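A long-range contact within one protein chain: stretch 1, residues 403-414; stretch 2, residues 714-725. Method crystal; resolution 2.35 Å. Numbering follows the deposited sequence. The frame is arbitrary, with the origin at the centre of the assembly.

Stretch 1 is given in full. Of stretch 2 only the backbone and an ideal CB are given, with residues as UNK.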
# COMPACT_ATOMS: atom_id res chain seq x y z
N ASN A 403 -1.71 0.51 -19.37
CA ASN A 403 -0.86 0.22 -18.22
C ASN A 403 0.35 1.15 -18.14
O ASN A 403 1.02 1.21 -17.11
CB ASN A 403 -0.38 -1.24 -18.29
CG ASN A 403 -1.45 -2.24 -17.84
OD1 ASN A 403 -1.49 -3.38 -18.32
ND2 ASN A 403 -2.30 -1.83 -16.90
N LEU A 404 0.60 1.90 -19.21
CA LEU A 404 1.75 2.81 -19.25
C LEU A 404 1.39 4.28 -19.48
O LEU A 404 2.20 5.17 -19.23
CB LEU A 404 2.71 2.35 -20.35
CG LEU A 404 3.06 0.87 -20.26
CD1 LEU A 404 3.81 0.41 -21.52
CD2 LEU A 404 3.90 0.65 -19.00
N ALA A 405 0.17 4.54 -19.94
CA ALA A 405 -0.31 5.89 -20.21
C ALA A 405 -0.52 6.73 -18.94
O ALA A 405 -0.53 6.22 -17.83
CB ALA A 405 -1.60 5.82 -21.01
N SER A 406 -0.70 8.03 -19.14
CA SER A 406 -0.90 8.96 -18.03
C SER A 406 -2.10 8.63 -17.14
O SER A 406 -3.18 8.33 -17.64
CB SER A 406 -1.05 10.38 -18.60
OG SER A 406 -1.32 11.31 -17.57
N ARG A 407 -1.91 8.69 -15.82
CA ARG A 407 -3.00 8.43 -14.87
C ARG A 407 -3.59 9.80 -14.52
O ARG A 407 -4.33 9.95 -13.55
CB ARG A 407 -2.51 7.79 -13.56
CG ARG A 407 -1.25 6.93 -13.61
CD ARG A 407 -1.52 5.46 -13.85
NE ARG A 407 -1.49 5.18 -15.28
CZ ARG A 407 -1.51 3.96 -15.81
NH1 ARG A 407 -1.55 2.88 -15.04
NH2 ARG A 407 -1.49 3.83 -17.12
N GLU A 408 -3.22 10.81 -15.31
CA GLU A 408 -3.66 12.19 -15.12
C GLU A 408 -5.17 12.36 -14.86
O GLU A 408 -5.58 13.09 -13.96
CB GLU A 408 -3.24 12.99 -16.35
CG GLU A 408 -2.95 14.46 -16.13
CD GLU A 408 -2.03 15.03 -17.21
OE1 GLU A 408 -2.25 14.75 -18.42
OE2 GLU A 408 -1.08 15.77 -16.86
N ALA A 409 -6.00 11.68 -15.64
CA ALA A 409 -7.45 11.78 -15.48
C ALA A 409 -7.91 11.25 -14.13
O ALA A 409 -9.01 11.57 -13.67
CB ALA A 409 -8.16 11.04 -16.62
N VAL A 410 -7.08 10.44 -13.49
CA VAL A 410 -7.42 9.87 -12.19
C VAL A 410 -7.18 10.86 -11.03
O VAL A 410 -8.12 11.25 -10.33
CB VAL A 410 -6.62 8.57 -11.93
CG1 VAL A 410 -6.74 8.15 -10.47
CG2 VAL A 410 -7.14 7.48 -12.85
N TYR A 411 -5.93 11.27 -10.85
CA TYR A 411 -5.56 12.20 -9.79
C TYR A 411 -6.19 13.58 -9.92
O TYR A 411 -6.13 14.38 -8.99
CB TYR A 411 -4.03 12.30 -9.71
CG TYR A 411 -3.43 10.96 -9.37
CD1 TYR A 411 -3.68 10.36 -8.13
CD2 TYR A 411 -2.73 10.22 -10.33
CE1 TYR A 411 -3.28 9.05 -7.86
CE2 TYR A 411 -2.32 8.91 -10.07
CZ TYR A 411 -2.60 8.33 -8.83
OH TYR A 411 -2.25 7.02 -8.58
N GLU A 412 -6.81 13.85 -11.06
CA GLU A 412 -7.48 15.13 -11.28
C GLU A 412 -8.80 15.14 -10.51
O GLU A 412 -9.44 16.18 -10.35
CB GLU A 412 -7.75 15.34 -12.78
CG GLU A 412 -6.72 16.23 -13.47
CD GLU A 412 -6.86 16.21 -14.99
OE1 GLU A 412 -8.01 16.30 -15.49
OE2 GLU A 412 -5.82 16.12 -15.69
N ARG A 413 -9.20 13.97 -10.02
CA ARG A 413 -10.43 13.84 -9.25
C ARG A 413 -10.17 14.25 -7.81
O ARG A 413 -11.09 14.61 -7.08
CB ARG A 413 -10.92 12.39 -9.24
CG ARG A 413 -11.32 11.82 -10.59
CD ARG A 413 -12.48 12.58 -11.18
NE ARG A 413 -12.97 11.94 -12.40
CZ ARG A 413 -13.47 10.71 -12.44
NH1 ARG A 413 -13.53 9.99 -11.33
NH2 ARG A 413 -13.90 10.20 -13.58
N TYR A 414 -8.90 14.21 -7.40
CA TYR A 414 -8.52 14.53 -6.03
C TYR A 414 -7.89 15.91 -5.84
O TYR A 414 -7.15 16.40 -6.70
CB TYR A 414 -7.54 13.46 -5.51
CG TYR A 414 -7.81 12.05 -6.01
CD1 TYR A 414 -9.08 11.48 -5.92
CD2 TYR A 414 -6.77 11.27 -6.54
CE1 TYR A 414 -9.32 10.17 -6.35
CE2 TYR A 414 -6.99 9.96 -6.96
CZ TYR A 414 -8.27 9.41 -6.86
OH TYR A 414 -8.48 8.11 -7.27
N UNK A 714 -0.16 10.51 -27.54
CA UNK A 714 -0.30 9.05 -27.45
C UNK A 714 -0.40 8.60 -25.99
O UNK A 714 -1.18 7.72 -25.65
CB UNK A 714 0.88 8.36 -28.13
N UNK A 715 0.38 9.24 -25.13
CA UNK A 715 0.44 8.93 -23.71
C UNK A 715 -0.73 9.48 -22.89
O UNK A 715 -1.15 8.86 -21.92
CB UNK A 715 1.75 9.47 -23.14
N UNK A 716 -1.25 10.63 -23.29
CA UNK A 716 -2.33 11.29 -22.57
C UNK A 716 -3.75 10.76 -22.75
O UNK A 716 -4.52 10.73 -21.80
CB UNK A 716 -2.33 12.77 -22.97
N UNK A 717 -4.08 10.31 -23.96
CA UNK A 717 -5.43 9.84 -24.28
C UNK A 717 -6.01 8.55 -23.68
O UNK A 717 -7.14 8.55 -23.21
CB UNK A 717 -5.48 9.67 -25.80
N UNK A 718 -5.25 7.43 -23.69
CA UNK A 718 -5.69 6.13 -23.17
C UNK A 718 -6.58 6.06 -21.93
O UNK A 718 -7.76 5.73 -22.03
CB UNK A 718 -4.43 5.31 -22.86
N UNK A 719 -6.04 6.36 -20.76
CA UNK A 719 -6.84 6.28 -19.54
C UNK A 719 -7.88 7.37 -19.39
O UNK A 719 -8.85 7.19 -18.66
CB UNK A 719 -5.91 6.32 -18.32
N UNK A 720 -7.68 8.50 -20.05
CA UNK A 720 -8.64 9.59 -19.94
C UNK A 720 -9.98 9.20 -20.55
O UNK A 720 -11.02 9.50 -19.98
CB UNK A 720 -8.10 10.85 -20.62
N UNK A 721 -9.96 8.55 -21.71
CA UNK A 721 -11.22 8.14 -22.32
C UNK A 721 -11.82 6.97 -21.56
O UNK A 721 -13.02 6.96 -21.29
CB UNK A 721 -11.01 7.77 -23.79
N UNK A 722 -10.99 6.00 -21.19
CA UNK A 722 -11.46 4.85 -20.43
C UNK A 722 -12.22 5.30 -19.19
O UNK A 722 -13.29 4.78 -18.89
CB UNK A 722 -10.29 3.95 -20.04
N UNK A 723 -11.65 6.27 -18.47
CA UNK A 723 -12.25 6.79 -17.25
C UNK A 723 -13.37 7.78 -17.54
O UNK A 723 -14.43 7.72 -16.93
CB UNK A 723 -11.18 7.46 -16.38
N UNK A 724 -13.13 8.70 -18.47
CA UNK A 724 -14.14 9.70 -18.80
C UNK A 724 -14.67 9.53 -20.23
O UNK A 724 -14.70 10.48 -21.01
CB UNK A 724 -13.56 11.10 -18.62
N UNK A 725 -15.08 8.31 -20.57
CA UNK A 725 -15.60 8.04 -21.89
C UNK A 725 -16.51 6.82 -21.94
O UNK A 725 -17.08 6.46 -20.89
CB UNK A 725 -14.44 7.86 -22.87

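Positions 714 and 717 have nothing of stretch 1 within 5.5 Å of their ideal CB atoms, so many residues would do; they are Ala714 and Ala717.

Position 715 points its CA-to-CB bond sideways, with the ideal CB 4.9 Å from Ser406 N. The backbone runs close, its CA 4.7 Å from the CA of Ala405, and beyond lie the carbonyl of Leu404 and the CB of Ser406. A long side chain turned along this surface would suit, aromatic or aliphatic, ideally with a donor. The residue is Trp715, chi1 t. Ser406 CB sits 3.4 Å from the centroid of its six-membered ring, 3° off the normal, a CH-pi contact over the face; at the edge, NE1 gives a weak hydrogen bond to Leu404 O (3.2 Å, 124°). The backbone adds a straighter one, Ser406 N to Trp715 O, at 2.9 Å and 165°.

Position 716 points away, yet its ideal CB is 5.0 Å from Glu408 OE1. A long, flexible cation that can double back is favoured, though a polar residue could also serve. Lys716 does curl back: NZ forms a long salt bridge with Glu408 OE1 (3.6 Å) and donates to water 1 (NZ to O, 2.8 Å), which in turn donates to Ser406 O and accepts from Ala409 N.

At 718 the ideal CB lies 3.4 Å from Ala405 CB, which favours a compact side chain. The helix is kinked here, the N lacking a bond to the turn before, so an imino acid costs no hydrogen bond. Alanine or proline would fit; Pro718 packs its CB 3.4 Å from Ala405 CB.

Position 719 points toward stretch 1, its ideal CB 3.5 Å from Ser406 O, with the Arg407 side chain beyond. A medium aliphatic residue suits. Leu719 sets CD1 over one face of the guanidinium, 3.4 Å from Arg407 CZ. Its backbone N donates to water 2, which also contacts Ser406 O.

At 720 CA-to-CB points sideways, and the ideal CB is 4.0 Å from Ala409 CB, with the carboxylates of Glu408 and Glu412 farther along. A long basic residue is the natural choice. Arg720 extends (chi1 and chi2 t), lays its guanidinium face against Ala409 CB, and forms a salt bridge from NH2 to Glu412 OE2 (2.9 Å).

Positions 721 and 722 likewise have no such neighbour and leave the choice wide; they are Glu721 and Val722.

Position 723 points toward Ala409 and Val410, its ideal CB 4.7 Å from Ala409 CB. Leucine, isoleucine or methionine would suit. Leu723 places CD1 3.9 Å from Val410 CG2 and over one face of the Arg413 guanidinium.

At 724, just past the helix, the ideal CB is 5.1 Å from Arg413 NH2, inviting an acid. Asp724 answers with a salt bridge, NH2 of Arg413 to OD1 at 2.8 Å.

Position 725 lies beyond the contact, with phi -157° and nothing of stretch 1 within 5.5 Å of its ideal CB, so stretch 1 leaves the choice open; it is Gly725.

Stretch 2 (714-725) AWKAPLREVLDG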
# COMPACT_ATOMS: atom_id res chain seq x y z
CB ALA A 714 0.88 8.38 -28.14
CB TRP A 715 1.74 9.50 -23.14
CG TRP A 715 1.97 9.30 -21.67
CD1 TRP A 715 2.31 8.13 -21.04
CD2 TRP A 715 1.99 10.31 -20.66
NE1 TRP A 715 2.55 8.36 -19.71
CE2 TRP A 715 2.36 9.69 -19.45
CE3 TRP A 715 1.73 11.69 -20.66
CZ2 TRP A 715 2.49 10.40 -18.25
CZ3 TRP A 715 1.86 12.40 -19.47
CH2 TRP A 715 2.23 11.75 -18.28
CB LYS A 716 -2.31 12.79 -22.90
CG LYS A 716 -2.79 13.70 -21.76
CD LYS A 716 -4.29 13.56 -21.47
CE LYS A 716 -4.59 13.38 -19.97
NZ LYS A 716 -4.32 11.99 -19.48
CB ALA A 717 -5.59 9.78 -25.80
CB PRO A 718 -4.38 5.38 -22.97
CG PRO A 718 -3.58 5.88 -24.13
CD PRO A 718 -3.83 7.37 -24.09
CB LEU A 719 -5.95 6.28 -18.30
CG LEU A 719 -5.27 4.94 -18.00
CD1 LEU A 719 -4.65 5.00 -16.61
CD2 LEU A 719 -6.31 3.82 -18.07
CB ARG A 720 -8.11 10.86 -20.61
CG ARG A 720 -9.08 12.02 -20.54
CD ARG A 720 -8.45 13.33 -20.98
NE ARG A 720 -7.45 13.83 -20.04
CZ ARG A 720 -7.71 14.16 -18.77
NH1 ARG A 720 -8.93 14.05 -18.27
NH2 ARG A 720 -6.72 14.61 -18.00
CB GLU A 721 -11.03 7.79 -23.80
CG GLU A 721 -9.61 7.43 -24.19
CD GLU A 721 -9.39 7.52 -25.70
OE1 GLU A 721 -8.24 7.31 -26.14
OE2 GLU A 721 -10.36 7.79 -26.44
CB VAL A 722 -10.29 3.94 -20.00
CG1 VAL A 722 -10.78 2.86 -19.04
CG2 VAL A 722 -9.67 3.29 -21.22
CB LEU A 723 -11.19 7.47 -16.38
CG LEU A 723 -11.21 7.23 -14.87
CD1 LEU A 723 -10.68 8.49 -14.17
CD2 LEU A 723 -12.61 6.91 -14.38
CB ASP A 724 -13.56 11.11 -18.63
CG ASP A 724 -12.93 11.32 -17.27
OD1 ASP A 724 -13.60 11.06 -16.25
OD2 ASP A 724 -11.76 11.76 -17.21
O HOH W 1 -5.14 10.12 -17.59
O HOH W 2 -4.07 8.26 -20.24
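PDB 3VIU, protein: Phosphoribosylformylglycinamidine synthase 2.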